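Local coordinates for protein succinate-semialdehyde dehydrogenase (PDB 4OGD) that probably oxidises succinic semialdehyde to succinate, using NADP+ as the cofactor bound by its Rossmann-type domain, at residues E30-L35 with T122-A127; K65-M70 with T79-E84; T71-K76 with P161-S166; Q193-K198 with A216-K221. All coordinates share one frame; numbering follows the deposited sequence.

Interaction 1 of 4, residues E30-L35 with T122-A127; sequences ERAHLL and TGVILA
Helix 22-41 meets the start of strand 124-128 where Ala-32 and His-33 face Val-124. The strand lies between the parallel strands 152-155 and 200-206 of the Rossmann-type sheet, so the contact lays an N-terminal helix against the beginning of a core strand of the cofactor-binding fold. Followed along the helix, Glu-30 and Arg-31 turn to other partners: Glu-30 forms a salt bridge with Arg-199, at the end of the connection into neighbouring strand 200-206, and Arg-31 bonds to Thr-182 on strand 181-183. Ala-32 comes next and points its methyl at the strand, with CB 4.0 Å from Val-124 CG1. His-33 has the CA nearest to the CA of Val-124, at 6.2 Å, and touches through its backbone N, while the imidazole packs toward Arg-199. Just before the strand, Gly-123 takes a conformation that a side chain would obstruct, and its N bonds to Asn-150. On Val-124 the chi1 of -177° sets CG1 anti to the backbone N and turns CG2 to the helix, where that single methyl lies 3.6 Å from Ala-32 CB and 3.7 Å from His-33 N.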
loop_
_atom_site.group_PDB
_atom_site.type_symbol
_atom_site.label_atom_id
_atom_site.label_comp_id
_atom_site.label_asym_id
_atom_site.label_seq_id
_atom_site.Cartn_x
_atom_site.Cartn_y
_atom_site.Cartn_z
ATOM N N GLU A 30 13.698 -10.874 -17.550
ATOM C CA GLU A 30 15.135 -10.754 -17.330
ATOM C C GLU A 30 15.658 -9.423 -17.856
ATOM O O GLU A 30 16.434 -8.744 -17.182
ATOM C CB GLU A 30 15.898 -11.926 -17.954
ATOM C CG GLU A 30 17.403 -11.907 -17.660
ATOM C CD GLU A 30 17.755 -12.119 -16.186
ATOM O OE1 GLU A 30 16.852 -12.303 -15.326
ATOM O OE2 GLU A 30 18.965 -12.106 -15.882
ATOM N N ARG A 31 15.215 -9.039 -19.051
ATOM C CA ARG A 31 15.640 -7.772 -19.639
ATOM C C ARG A 31 15.231 -6.614 -18.740
ATOM O O ARG A 31 15.994 -5.675 -18.533
ATOM C CB ARG A 31 15.032 -7.581 -21.032
ATOM C CG ARG A 31 15.422 -6.261 -21.692
ATOM C CD ARG A 31 14.805 -6.132 -23.076
ATOM N NE ARG A 31 13.346 -6.033 -23.029
ATOM C CZ ARG A 31 12.565 -6.004 -24.105
ATOM N NH1 ARG A 31 13.102 -6.079 -25.320
ATOM N NH2 ARG A 31 11.243 -5.912 -23.981
ATOM N N ALA A 32 14.022 -6.694 -18.198
ATOM C CA ALA A 32 13.518 -5.635 -17.335
ATOM C C ALA A 32 14.312 -5.563 -16.029
ATOM O O ALA A 32 14.637 -4.474 -15.546
ATOM C CB ALA A 32 12.024 -5.831 -17.063
ATOM N N HIS A 33 14.631 -6.722 -15.459
ATOM C CA HIS A 33 15.411 -6.775 -14.226
ATOM C C HIS A 33 16.805 -6.194 -14.449
ATOM O O HIS A 33 17.310 -5.418 -13.628
ATOM C CB HIS A 33 15.505 -8.213 -13.708
ATOM C CG HIS A 33 16.360 -8.364 -12.488
ATOM N ND1 HIS A 33 16.031 -7.806 -11.270
ATOM C CD2 HIS A 33 17.537 -9.008 -12.301
ATOM C CE1 HIS A 33 16.968 -8.099 -10.387
ATOM N NE2 HIS A 33 17.896 -8.824 -10.986
ATOM N N LEU A 34 17.424 -6.561 -15.566
ATOM C CA LEU A 34 18.756 -6.043 -15.866
ATOM C C LEU A 34 18.729 -4.528 -16.058
ATOM O O LEU A 34 19.668 -3.831 -15.674
ATOM C CB LEU A 34 19.355 -6.745 -17.086
ATOM C CG LEU A 34 19.658 -8.236 -16.891
ATOM C CD1 LEU A 34 20.208 -8.848 -18.177
ATOM C CD2 LEU A 34 20.624 -8.467 -15.740
ATOM N N LEU A 35 17.640 -4.019 -16.630
ATOM C CA LEU A 35 17.502 -2.580 -16.819
ATOM C C LEU A 35 17.330 -1.884 -15.472
ATOM O O LEU A 35 17.910 -0.819 -15.238
ATOM C CB LEU A 35 16.347 -2.258 -17.780
ATOM C CG LEU A 35 16.139 -0.789 -18.163
ATOM C CD1 LEU A 35 17.393 -0.224 -18.825
ATOM C CD2 LEU A 35 14.955 -0.647 -19.098
ATOM N N THR A 122 12.829 0.191 -6.991
ATOM C CA THR A 122 12.748 -1.116 -6.359
ATOM C C THR A 122 12.868 -2.288 -7.322
ATOM O O THR A 122 13.382 -3.339 -6.945
ATOM C CB THR A 122 11.460 -1.255 -5.532
ATOM O OG1 THR A 122 10.327 -0.883 -6.330
ATOM C CG2 THR A 122 11.525 -0.343 -4.322
ATOM N N GLY A 123 12.413 -2.123 -8.560
ATOM C CA GLY A 123 12.453 -3.227 -9.503
ATOM C C GLY A 123 11.424 -3.159 -10.613
ATOM O O GLY A 123 11.023 -2.074 -11.023
ATOM N N VAL A 124 11.000 -4.323 -11.101
ATOM C CA VAL A 124 10.046 -4.391 -12.210
ATOM C C VAL A 124 8.621 -4.307 -11.667
ATOM O O VAL A 124 8.264 -5.003 -10.712
ATOM C CB VAL A 124 10.217 -5.685 -13.029
ATOM C CG1 VAL A 124 9.266 -5.699 -14.231
ATOM C CG2 VAL A 124 11.667 -5.826 -13.482
ATOM N N ILE A 125 7.819 -3.436 -12.269
ATOM C CA ILE A 125 6.433 -3.256 -11.846
ATOM C C ILE A 125 5.495 -3.832 -12.900
ATOM O O ILE A 125 5.631 -3.526 -14.087
ATOM C CB ILE A 125 6.111 -1.763 -11.652
ATOM C CG1 ILE A 125 7.034 -1.150 -10.596
ATOM C CG2 ILE A 125 4.647 -1.567 -11.279
ATOM C CD1 ILE A 125 6.933 -1.820 -9.243
ATOM N N LEU A 126 4.559 -4.679 -12.474
ATOM C CA LEU A 126 3.475 -5.123 -13.345
ATOM C C LEU A 126 2.306 -4.155 -13.269
ATOM O O LEU A 126 1.746 -3.924 -12.191
ATOM C CB LEU A 126 2.992 -6.525 -12.958
ATOM C CG LEU A 126 1.693 -6.962 -13.637
ATOM C CD1 LEU A 126 1.846 -7.089 -15.152
ATOM C CD2 LEU A 126 1.178 -8.273 -13.048
ATOM N N ALA A 127 1.939 -3.597 -14.417
ATOM C CA ALA A 127 0.753 -2.760 -14.519
ATOM C C ALA A 127 -0.338 -3.547 -15.222
ATOM O O ALA A 127 -0.111 -4.123 -16.291
ATOM C CB ALA A 127 1.070 -1.470 -15.281
#

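Interaction 2 of 4, residues K65-M70 with T79-E84; sequences KYAEIM and TEAQGE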
loop_
_atom_site.group_PDB
_atom_site.type_symbol
_atom_site.label_atom_id
_atom_site.label_comp_id
_atom_site.label_asym_id
_atom_site.label_seq_id
_atom_site.Cartn_x
_atom_site.Cartn_y
_atom_site.Cartn_z
ATOM N N LYS A 65 -3.265 9.832 -34.773
ATOM C CA LYS A 65 -2.947 8.411 -34.925
ATOM C C LYS A 65 -3.289 7.646 -33.649
ATOM O O LYS A 65 -3.947 6.614 -33.693
ATOM C CB LYS A 65 -1.464 8.205 -35.277
ATOM C CG LYS A 65 -0.961 6.769 -35.058
ATOM C CD LYS A 65 0.569 6.651 -35.168
ATOM C CE LYS A 65 1.073 5.313 -34.645
ATOM N NZ LYS A 65 2.537 5.140 -34.907
ATOM N N TYR A 66 -2.845 8.160 -32.508
ATOM C CA TYR A 66 -3.097 7.471 -31.242
ATOM C C TYR A 66 -4.569 7.542 -30.845
ATOM O O TYR A 66 -5.126 6.579 -30.311
ATOM C CB TYR A 66 -2.187 8.025 -30.152
ATOM C CG TYR A 66 -0.756 7.600 -30.368
ATOM C CD1 TYR A 66 -0.350 6.310 -30.069
ATOM C CD2 TYR A 66 0.177 8.482 -30.897
ATOM C CE1 TYR A 66 0.958 5.903 -30.278
ATOM C CE2 TYR A 66 1.482 8.089 -31.118
ATOM C CZ TYR A 66 1.868 6.800 -30.804
ATOM O OH TYR A 66 3.165 6.403 -31.019
ATOM N N ALA A 67 -5.200 8.684 -31.108
ATOM C CA ALA A 67 -6.628 8.830 -30.844
ATOM C C ALA A 67 -7.427 7.799 -31.630
ATOM O O ALA A 67 -8.315 7.144 -31.079
ATOM C CB ALA A 67 -7.095 10.232 -31.183
ATOM N N GLU A 68 -7.122 7.651 -32.918
ATOM C CA GLU A 68 -7.868 6.690 -33.729
ATOM C C GLU A 68 -7.648 5.235 -33.287
ATOM O O GLU A 68 -8.564 4.410 -33.360
ATOM C CB GLU A 68 -7.552 6.854 -35.225
ATOM C CG GLU A 68 -8.326 5.859 -36.089
ATOM C CD GLU A 68 -8.249 6.145 -37.576
ATOM O OE1 GLU A 68 -7.619 7.152 -37.975
ATOM O OE2 GLU A 68 -8.830 5.348 -38.345
ATOM N N ILE A 69 -6.434 4.919 -32.842
ATOM C CA ILE A 69 -6.134 3.581 -32.341
ATOM C C ILE A 69 -7.071 3.247 -31.181
ATOM O O ILE A 69 -7.620 2.144 -31.101
ATOM C CB ILE A 69 -4.667 3.473 -31.893
ATOM C CG1 ILE A 69 -3.765 3.343 -33.123
ATOM C CG2 ILE A 69 -4.465 2.281 -30.962
ATOM C CD1 ILE A 69 -2.287 3.415 -32.808
ATOM N N MET A 70 -7.287 4.219 -30.304
ATOM C CA MET A 70 -8.176 3.993 -29.167
ATOM C C MET A 70 -9.643 3.841 -29.591
ATOM O O MET A 70 -10.346 2.946 -29.115
ATOM C CB MET A 70 -8.015 5.098 -28.133
ATOM C CG MET A 70 -6.672 5.068 -27.452
ATOM S SD MET A 70 -6.618 6.220 -26.069
ATOM C CE MET A 70 -5.857 7.648 -26.835
ATOM N N THR A 79 -13.010 12.455 -30.634
ATOM C CA THR A 79 -12.717 13.701 -29.923
ATOM C C THR A 79 -12.316 13.431 -28.475
ATOM O O THR A 79 -11.416 14.092 -27.945
ATOM C CB THR A 79 -13.891 14.703 -29.963
ATOM O OG1 THR A 79 -15.092 14.059 -29.513
ATOM C CG2 THR A 79 -14.094 15.227 -31.381
ATOM N N GLU A 80 -12.984 12.469 -27.838
ATOM C CA GLU A 80 -12.624 12.086 -26.472
ATOM C C GLU A 80 -11.239 11.461 -26.447
ATOM O O GLU A 80 -10.457 11.698 -25.519
ATOM C CB GLU A 80 -13.636 11.094 -25.889
ATOM C CG GLU A 80 -14.946 11.715 -25.429
ATOM C CD GLU A 80 -15.885 10.699 -24.799
ATOM O OE1 GLU A 80 -15.452 9.549 -24.575
ATOM O OE2 GLU A 80 -17.054 11.054 -24.531
ATOM N N ALA A 81 -10.942 10.653 -27.457
ATOM C CA ALA A 81 -9.629 10.024 -27.554
ATOM C C ALA A 81 -8.528 11.062 -27.767
ATOM O O ALA A 81 -7.420 10.903 -27.258
ATOM C CB ALA A 81 -9.612 8.980 -28.658
ATOM N N GLN A 82 -8.817 12.107 -28.542
ATOM C CA GLN A 82 -7.862 13.197 -28.710
ATOM C C GLN A 82 -7.581 13.857 -27.365
ATOM O O GLN A 82 -6.432 14.147 -27.034
ATOM C CB GLN A 82 -8.398 14.243 -29.681
ATOM C CG GLN A 82 -8.395 13.814 -31.130
ATOM C CD GLN A 82 -9.034 14.860 -32.006
ATOM O OE1 GLN A 82 -10.130 15.334 -31.713
ATOM N NE2 GLN A 82 -8.343 15.250 -33.073
ATOM N N GLY A 83 -8.637 14.100 -26.591
ATOM C CA GLY A 83 -8.476 14.667 -25.267
ATOM C C GLY A 83 -7.660 13.754 -24.370
ATOM O O GLY A 83 -6.860 14.226 -23.560
ATOM N N GLU A 84 -7.860 12.444 -24.504
ATOM C CA GLU A 84 -7.086 11.504 -23.694
ATOM C C GLU A 84 -5.602 11.602 -24.030
ATOM O O GLU A 84 -4.750 11.589 -23.137
ATOM C CB GLU A 84 -7.576 10.065 -23.867
ATOM C CG GLU A 84 -6.818 9.067 -22.987
ATOM C CD GLU A 84 -7.455 7.693 -22.949
ATOM O OE1 GLU A 84 -8.624 7.545 -23.376
ATOM O OE2 GLU A 84 -6.778 6.752 -22.484
#
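Ala-67 and Ala-81 form the closest backbone approach of a helix-turn-helix pair, helices 63-74 and 78-103 with a three-residue link between them, and bring their CA atoms to 4.6 Å. Only methyl groups lie between the backbones here: CB meets CB at 3.8 Å, and Ala-81 CB also comes to 3.3 Å from the carbonyl O of Ala-67. These small side chains are consistent with the short axis separation of 8.1 Å, at an angle of 124° between the helix directions. To one flank, the aliphatic CG of Gln-82 touches Ala-67 CB at 3.8 Å, although the CB of Gln-82 points away from helix 63-74; its amide end reaches Asp-64 through NE2. Another part of the contact belongs to Met-70. Its SD lies 3.6 Å from CD of Glu-84 and equally far from both carboxylate oxygens, which places the sulfur over the face of the carboxylate rather than at its edge. A bend at chi3 (-96°) carries the methyl back toward the other helix, where CE is 3.6 Å from Ala-81 O. No hydrogen bond joins the two segments, so apolar and van der Waals contact makes the pairing.

In the second shell, the OE2 of Glu-84 accepts the backbone N-H groups of Tyr-135 and Tyr-136, which fix the buried carboxylate under the sulfur. Val-85 of helix 78-103 packs against Tyr-66 and Met-70. Tyr-66 also reaches Leu-170, and its ring meets that of Tyr-135, so helix 63-74 lies against both helix 78-103 and helix 161-173.

Interaction 3 of 4, residues T71-K76 with P161-S166; sequences TKDMGK and PRSAQS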
loop_
_atom_site.group_PDB
_atom_site.type_symbol
_atom_site.label_atom_id
_atom_site.label_comp_id
_atom_site.label_asym_id
_atom_site.label_seq_id
_atom_site.Cartn_x
_atom_site.Cartn_y
_atom_site.Cartn_z
ATOM N N THR A 71 -10.094 4.702 -30.497
ATOM C CA THR A 71 -11.457 4.604 -31.025
ATOM C C THR A 71 -11.705 3.255 -31.711
ATOM O O THR A 71 -12.731 2.601 -31.480
ATOM C CB THR A 71 -11.739 5.743 -32.017
ATOM O OG1 THR A 71 -11.706 7.000 -31.327
ATOM C CG2 THR A 71 -13.109 5.548 -32.685
ATOM N N LYS A 72 -10.766 2.833 -32.553
ATOM C CA LYS A 72 -10.914 1.557 -33.244
ATOM C C LYS A 72 -10.853 0.338 -32.315
ATOM O O LYS A 72 -11.466 -0.687 -32.605
ATOM C CB LYS A 72 -9.921 1.444 -34.414
ATOM C CG LYS A 72 -10.151 2.490 -35.526
ATOM C CD LYS A 72 -11.483 2.273 -36.250
ATOM C CE LYS A 72 -11.859 3.453 -37.157
ATOM N NZ LYS A 72 -10.932 3.617 -38.325
ATOM N N ASP A 73 -10.143 0.454 -31.192
ATOM C CA ASP A 73 -10.067 -0.640 -30.214
ATOM C C ASP A 73 -11.348 -0.754 -29.388
ATOM O O ASP A 73 -11.960 -1.829 -29.290
ATOM C CB ASP A 73 -8.900 -0.425 -29.227
ATOM C CG ASP A 73 -7.600 -1.115 -29.658
ATOM O OD1 ASP A 73 -7.556 -1.819 -30.693
ATOM O OD2 ASP A 73 -6.605 -0.954 -28.923
ATOM N N MET A 74 -11.753 0.349 -28.778
ATOM C CA MET A 74 -12.795 0.255 -27.760
ATOM C C MET A 74 -14.000 1.166 -27.961
ATOM O O MET A 74 -14.896 1.202 -27.117
ATOM C CB MET A 74 -12.189 0.396 -26.354
ATOM C CG MET A 74 -11.273 1.594 -26.155
ATOM S SD MET A 74 -12.140 3.161 -26.148
ATOM C CE MET A 74 -13.231 2.914 -24.737
ATOM N N GLY A 75 -14.026 1.895 -29.076
ATOM C CA GLY A 75 -15.232 2.580 -29.511
ATOM C C GLY A 75 -15.454 4.028 -29.126
ATOM O O GLY A 75 -16.431 4.625 -29.583
ATOM N N LYS A 76 -14.597 4.600 -28.281
ATOM C CA LYS A 76 -14.885 5.937 -27.771
ATOM C C LYS A 76 -14.829 6.983 -28.863
ATOM O O LYS A 76 -14.142 6.800 -29.870
ATOM C CB LYS A 76 -13.970 6.337 -26.607
ATOM C CG LYS A 76 -12.513 6.583 -26.960
ATOM C CD LYS A 76 -11.779 7.204 -25.765
ATOM C CE LYS A 76 -11.802 6.296 -24.528
ATOM N NZ LYS A 76 -11.344 7.009 -23.284
ATOM N N PRO A 161 -5.694 -4.422 -27.709
ATOM C CA PRO A 161 -4.315 -4.860 -27.921
ATOM C C PRO A 161 -3.506 -3.917 -28.809
ATOM O O PRO A 161 -2.296 -3.858 -28.639
ATOM C CB PRO A 161 -4.486 -6.225 -28.591
ATOM C CG PRO A 161 -5.796 -6.118 -29.315
ATOM C CD PRO A 161 -6.661 -5.217 -28.491
ATOM N N ARG A 162 -4.138 -3.197 -29.733
ATOM C CA ARG A 162 -3.376 -2.242 -30.541
ATOM C C ARG A 162 -2.940 -1.043 -29.699
ATOM O O ARG A 162 -1.819 -0.552 -29.845
ATOM C CB ARG A 162 -4.165 -1.787 -31.773
ATOM C CG ARG A 162 -3.402 -0.817 -32.668
ATOM C CD ARG A 162 -2.108 -1.386 -33.238
ATOM N NE ARG A 162 -1.459 -0.360 -34.048
ATOM C CZ ARG A 162 -0.172 -0.035 -33.983
ATOM N NH1 ARG A 162 0.649 -0.681 -33.168
ATOM N NH2 ARG A 162 0.296 0.937 -34.757
ATOM N N SER A 163 -3.813 -0.593 -28.802
ATOM C CA SER A 163 -3.446 0.472 -27.868
ATOM C C SER A 163 -2.223 0.040 -27.064
ATOM O O SER A 163 -1.254 0.791 -26.928
ATOM C CB SER A 163 -4.613 0.805 -26.930
ATOM O OG SER A 163 -5.765 1.245 -27.650
ATOM N N ALA A 164 -2.257 -1.192 -26.558
ATOM C CA ALA A 164 -1.195 -1.701 -25.700
ATOM C C ALA A 164 0.105 -1.846 -26.464
ATOM O O ALA A 164 1.170 -1.460 -25.986
ATOM C CB ALA A 164 -1.600 -3.045 -25.113
ATOM N N GLN A 165 0.019 -2.436 -27.649
ATOM C CA GLN A 165 1.207 -2.644 -28.464
ATOM C C GLN A 165 1.829 -1.315 -28.896
ATOM O O GLN A 165 3.048 -1.137 -28.830
ATOM C CB GLN A 165 0.836 -3.466 -29.694
ATOM C CG GLN A 165 1.944 -3.554 -30.729
ATOM C CD GLN A 165 1.470 -4.191 -32.017
ATOM O OE1 GLN A 165 0.683 -3.602 -32.770
ATOM N NE2 GLN A 165 1.942 -5.407 -32.278
ATOM N N SER A 166 0.990 -0.381 -29.331
ATOM C CA SER A 166 1.477 0.910 -29.798
ATOM C C SER A 166 2.081 1.743 -28.673
ATOM O O SER A 166 2.913 2.609 -28.928
ATOM C CB SER A 166 0.364 1.694 -30.494
ATOM O OG SER A 166 -0.716 1.970 -29.613
#
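OD2 of Asp-73 accepts two hydrogen bonds from one residue, Ser-163: the hydroxyl OG at 2.7 Å and the backbone N at 2.8 Å, the latter with an N-H...O angle of 155°. The carboxylate near the end of helix 63-74 thus sits at the first turn of helix 161-173, the helix that follows strand 152-155 in the Rossmann-type domain. The two donors reach the oxygen from different sides, N on the syn side and OG on the anti side, each somewhat out of the carboxylate plane. With its OG turned beside its own N (chi1 -60°), Ser-163 can direct both groups at one acceptor. The negative charge lies near the amino end of a helix, where the helix dipole would probably favour it.

The other oxygen, OD1, bonds to the hydroxyl of Thr-5 on strand 4-7, so the carboxylate links two helices and an N-terminal strand and both its oxygens have partners. Pro-161 adds a looser touch, its CD lying 4.1 Å from OD1. Arg-162 takes part through CB while its guanidinium leads off along its own helix. There it forms a salt bridge with Glu-169 and only a weak bond to Gln-165, and Ser-166 CB lies against one face.

Helix 63-74 ends at Met-74, and the next residue, Gly-75, has positive phi (94°); Thr-71 OG1 holds the departing chain by a 2.8 Å bond to Lys-76 O. Beside the two serine bonds, the aliphatic CB of Arg-162 touches Asp-73 OD1 at 3.6 Å.

Interaction 4 of 4, residues Q193-K198 with A216-K221; sequences QVIADK and AEEAGK
The peptide group joining Glu-218 to Ala-219 is the flat surface that Ile-195 meets. CG2 of Ile-195 lies above the peptide plane, offset to its rim, beside Glu-218 O (3.7 Å) and Ala-219 CA (3.6 Å). At the border of this face, Ala-219 CB stands 4.2 Å from the same Ile-195 CG2. The chi1 of -62° makes this possible, turning CG2 anti to the backbone N and sending the CG1-CD1 arm across the stem of Glu-218 at a slant. Here CG of Glu-218 is shared by two methyls, 3.9 Å from Ile-195 CG2 and 3.9 Å from CD1; a bend at chi2 (68°) then turns the carboxylate off the isoleucine.

The contact joins the ends of helices 188-196 and 209-221, which in sequence flank strand 200-206 of the Rossmann-type sheet. Polar backbone atoms find partners in the connection leading to strand 225-229: Glu-218 O bonds to Asn-222, and Ile-195 O to Lys-224. Helix 209-221 also packs on the second subunit, where Ala-216 meets Gly-220 of that chain. Across the two segments there is no hydrogen bond, so the direct contact probably rests on shape and dispersion, while the polar links run through Asn-222 and Lys-224.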
loop_
_atom_site.group_PDB
_atom_site.type_symbol
_atom_site.label_atom_id
_atom_site.label_comp_id
_atom_site.label_asym_id
_atom_site.label_seq_id
_atom_site.Cartn_x
_atom_site.Cartn_y
_atom_site.Cartn_z
ATOM N N GLN A 193 2.185 -16.076 -12.823
ATOM C CA GLN A 193 3.619 -16.332 -12.816
ATOM C C GLN A 193 4.418 -15.037 -12.705
ATOM O O GLN A 193 5.427 -14.983 -12.004
ATOM C CB GLN A 193 4.032 -17.073 -14.085
ATOM C CG GLN A 193 3.451 -18.466 -14.225
ATOM C CD GLN A 193 3.768 -19.075 -15.580
ATOM O OE1 GLN A 193 2.880 -19.271 -16.410
ATOM N NE2 GLN A 193 5.043 -19.361 -15.818
ATOM N N VAL A 194 3.965 -13.999 -13.401
ATOM C CA VAL A 194 4.627 -12.698 -13.334
ATOM C C VAL A 194 4.599 -12.172 -11.894
ATOM O O VAL A 194 5.610 -11.714 -11.369
ATOM C CB VAL A 194 4.004 -11.680 -14.327
ATOM C CG1 VAL A 194 4.574 -10.280 -14.107
ATOM C CG2 VAL A 194 4.263 -12.128 -15.771
ATOM N N ILE A 195 3.446 -12.287 -11.245
ATOM C CA ILE A 195 3.293 -11.786 -9.880
ATOM C C ILE A 195 4.177 -12.557 -8.897
ATOM O O ILE A 195 4.704 -11.987 -7.939
ATOM C CB ILE A 195 1.817 -11.822 -9.450
ATOM C CG1 ILE A 195 1.000 -10.904 -10.362
ATOM C CG2 ILE A 195 1.661 -11.366 -7.992
ATOM C CD1 ILE A 195 -0.515 -10.896 -10.091
ATOM N N ALA A 196 4.368 -13.846 -9.158
ATOM C CA ALA A 196 5.181 -14.684 -8.284
ATOM C C ALA A 196 6.677 -14.583 -8.577
ATOM O O ALA A 196 7.492 -15.159 -7.864
ATOM C CB ALA A 196 4.726 -16.134 -8.383
ATOM N N ASP A 197 7.041 -13.866 -9.632
ATOM C CA ASP A 197 8.439 -13.803 -10.040
ATOM C C ASP A 197 9.176 -12.810 -9.154
ATOM O O ASP A 197 8.698 -11.696 -8.949
ATOM C CB ASP A 197 8.542 -13.372 -11.506
ATOM C CG ASP A 197 9.944 -13.530 -12.059
ATOM O OD1 ASP A 197 10.800 -12.659 -11.791
ATOM O OD2 ASP A 197 10.197 -14.535 -12.752
ATOM N N LYS A 198 10.337 -13.198 -8.633
ATOM C CA LYS A 198 11.043 -12.338 -7.686
ATOM C C LYS A 198 11.602 -11.055 -8.299
ATOM O O LYS A 198 11.975 -10.136 -7.575
ATOM C CB LYS A 198 12.139 -13.110 -6.944
ATOM C CG LYS A 198 13.284 -13.564 -7.810
ATOM C CD LYS A 198 14.232 -14.402 -6.978
ATOM C CE LYS A 198 15.534 -14.667 -7.701
ATOM N NZ LYS A 198 16.485 -15.353 -6.780
ATOM N N ALA A 216 -4.960 -8.836 -6.439
ATOM C CA ALA A 216 -4.468 -8.479 -5.111
ATOM C C ALA A 216 -4.283 -9.718 -4.246
ATOM O O ALA A 216 -3.370 -9.779 -3.410
ATOM C CB ALA A 216 -5.404 -7.472 -4.437
ATOM N N GLU A 217 -5.153 -10.706 -4.433
ATOM C CA GLU A 217 -5.009 -11.978 -3.727
ATOM C C GLU A 217 -3.690 -12.658 -4.100
ATOM O O GLU A 217 -2.951 -13.119 -3.223
ATOM C CB GLU A 217 -6.205 -12.894 -4.022
ATOM C CG GLU A 217 -6.148 -14.256 -3.344
ATOM C CD GLU A 217 -7.295 -15.166 -3.746
ATOM O OE1 GLU A 217 -8.274 -14.670 -4.332
ATOM O OE2 GLU A 217 -7.207 -16.381 -3.476
ATOM N N GLU A 218 -3.383 -12.698 -5.400
ATOM C CA GLU A 218 -2.153 -13.318 -5.884
ATOM C C GLU A 218 -0.923 -12.517 -5.430
ATOM O O GLU A 218 0.100 -13.085 -5.052
ATOM C CB GLU A 218 -2.197 -13.456 -7.415
ATOM C CG GLU A 218 -0.991 -14.157 -8.021
ATOM C CD GLU A 218 -0.905 -15.638 -7.664
ATOM O OE1 GLU A 218 -1.964 -16.276 -7.458
ATOM O OE2 GLU A 218 0.229 -16.164 -7.597
ATOM N N ALA A 219 -1.030 -11.193 -5.452
ATOM C CA ALA A 219 0.061 -10.353 -4.975
ATOM C C ALA A 219 0.344 -10.586 -3.494
ATOM O O ALA A 219 1.496 -10.683 -3.087
ATOM C CB ALA A 219 -0.241 -8.886 -5.233
ATOM N N GLY A 220 -0.709 -10.676 -2.686
ATOM C CA GLY A 220 -0.533 -10.896 -1.259
ATOM C C GLY A 220 0.147 -12.223 -0.982
ATOM O O GLY A 220 1.049 -12.299 -0.144
ATOM N N LYS A 221 -0.278 -13.262 -1.697
ATOM C CA LYS A 221 0.335 -14.590 -1.579
ATOM C C LYS A 221 1.853 -14.509 -1.764
ATOM O O LYS A 221 2.614 -15.260 -1.143
ATOM C CB LYS A 221 -0.283 -15.531 -2.619
ATOM C CG LYS A 221 0.223 -16.968 -2.601
ATOM C CD LYS A 221 -0.532 -17.791 -3.641
ATOM C CE LYS A 221 0.023 -19.204 -3.767
ATOM N NZ LYS A 221 -0.895 -20.075 -4.565
#

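The four contacts fall into two neighbouring pairs. Interactions 2 and 3 share helix 63-74, with centres 9 Å apart, and are joined by the salt bridge of Glu-84 OE1 to Lys-76 NZ at 2.8 Å and by Ile-69 CG2 packing 3.7 Å from Ser-163 N. Interactions 1 and 4, 14 Å apart between centres, meet where Leu-126 CD2 lies 3.8 Å from Ile-195 CG1, so strand 124-128 links them. Between the pairs, interactions 1 and 3 come within about 9 Å at their nearest atoms without touching. Interactions 1, 3 and 4 each use a Rossmann-type strand or a helix next to one, in the fold that probably holds NADP+; interaction 2 joins through helix 63-74.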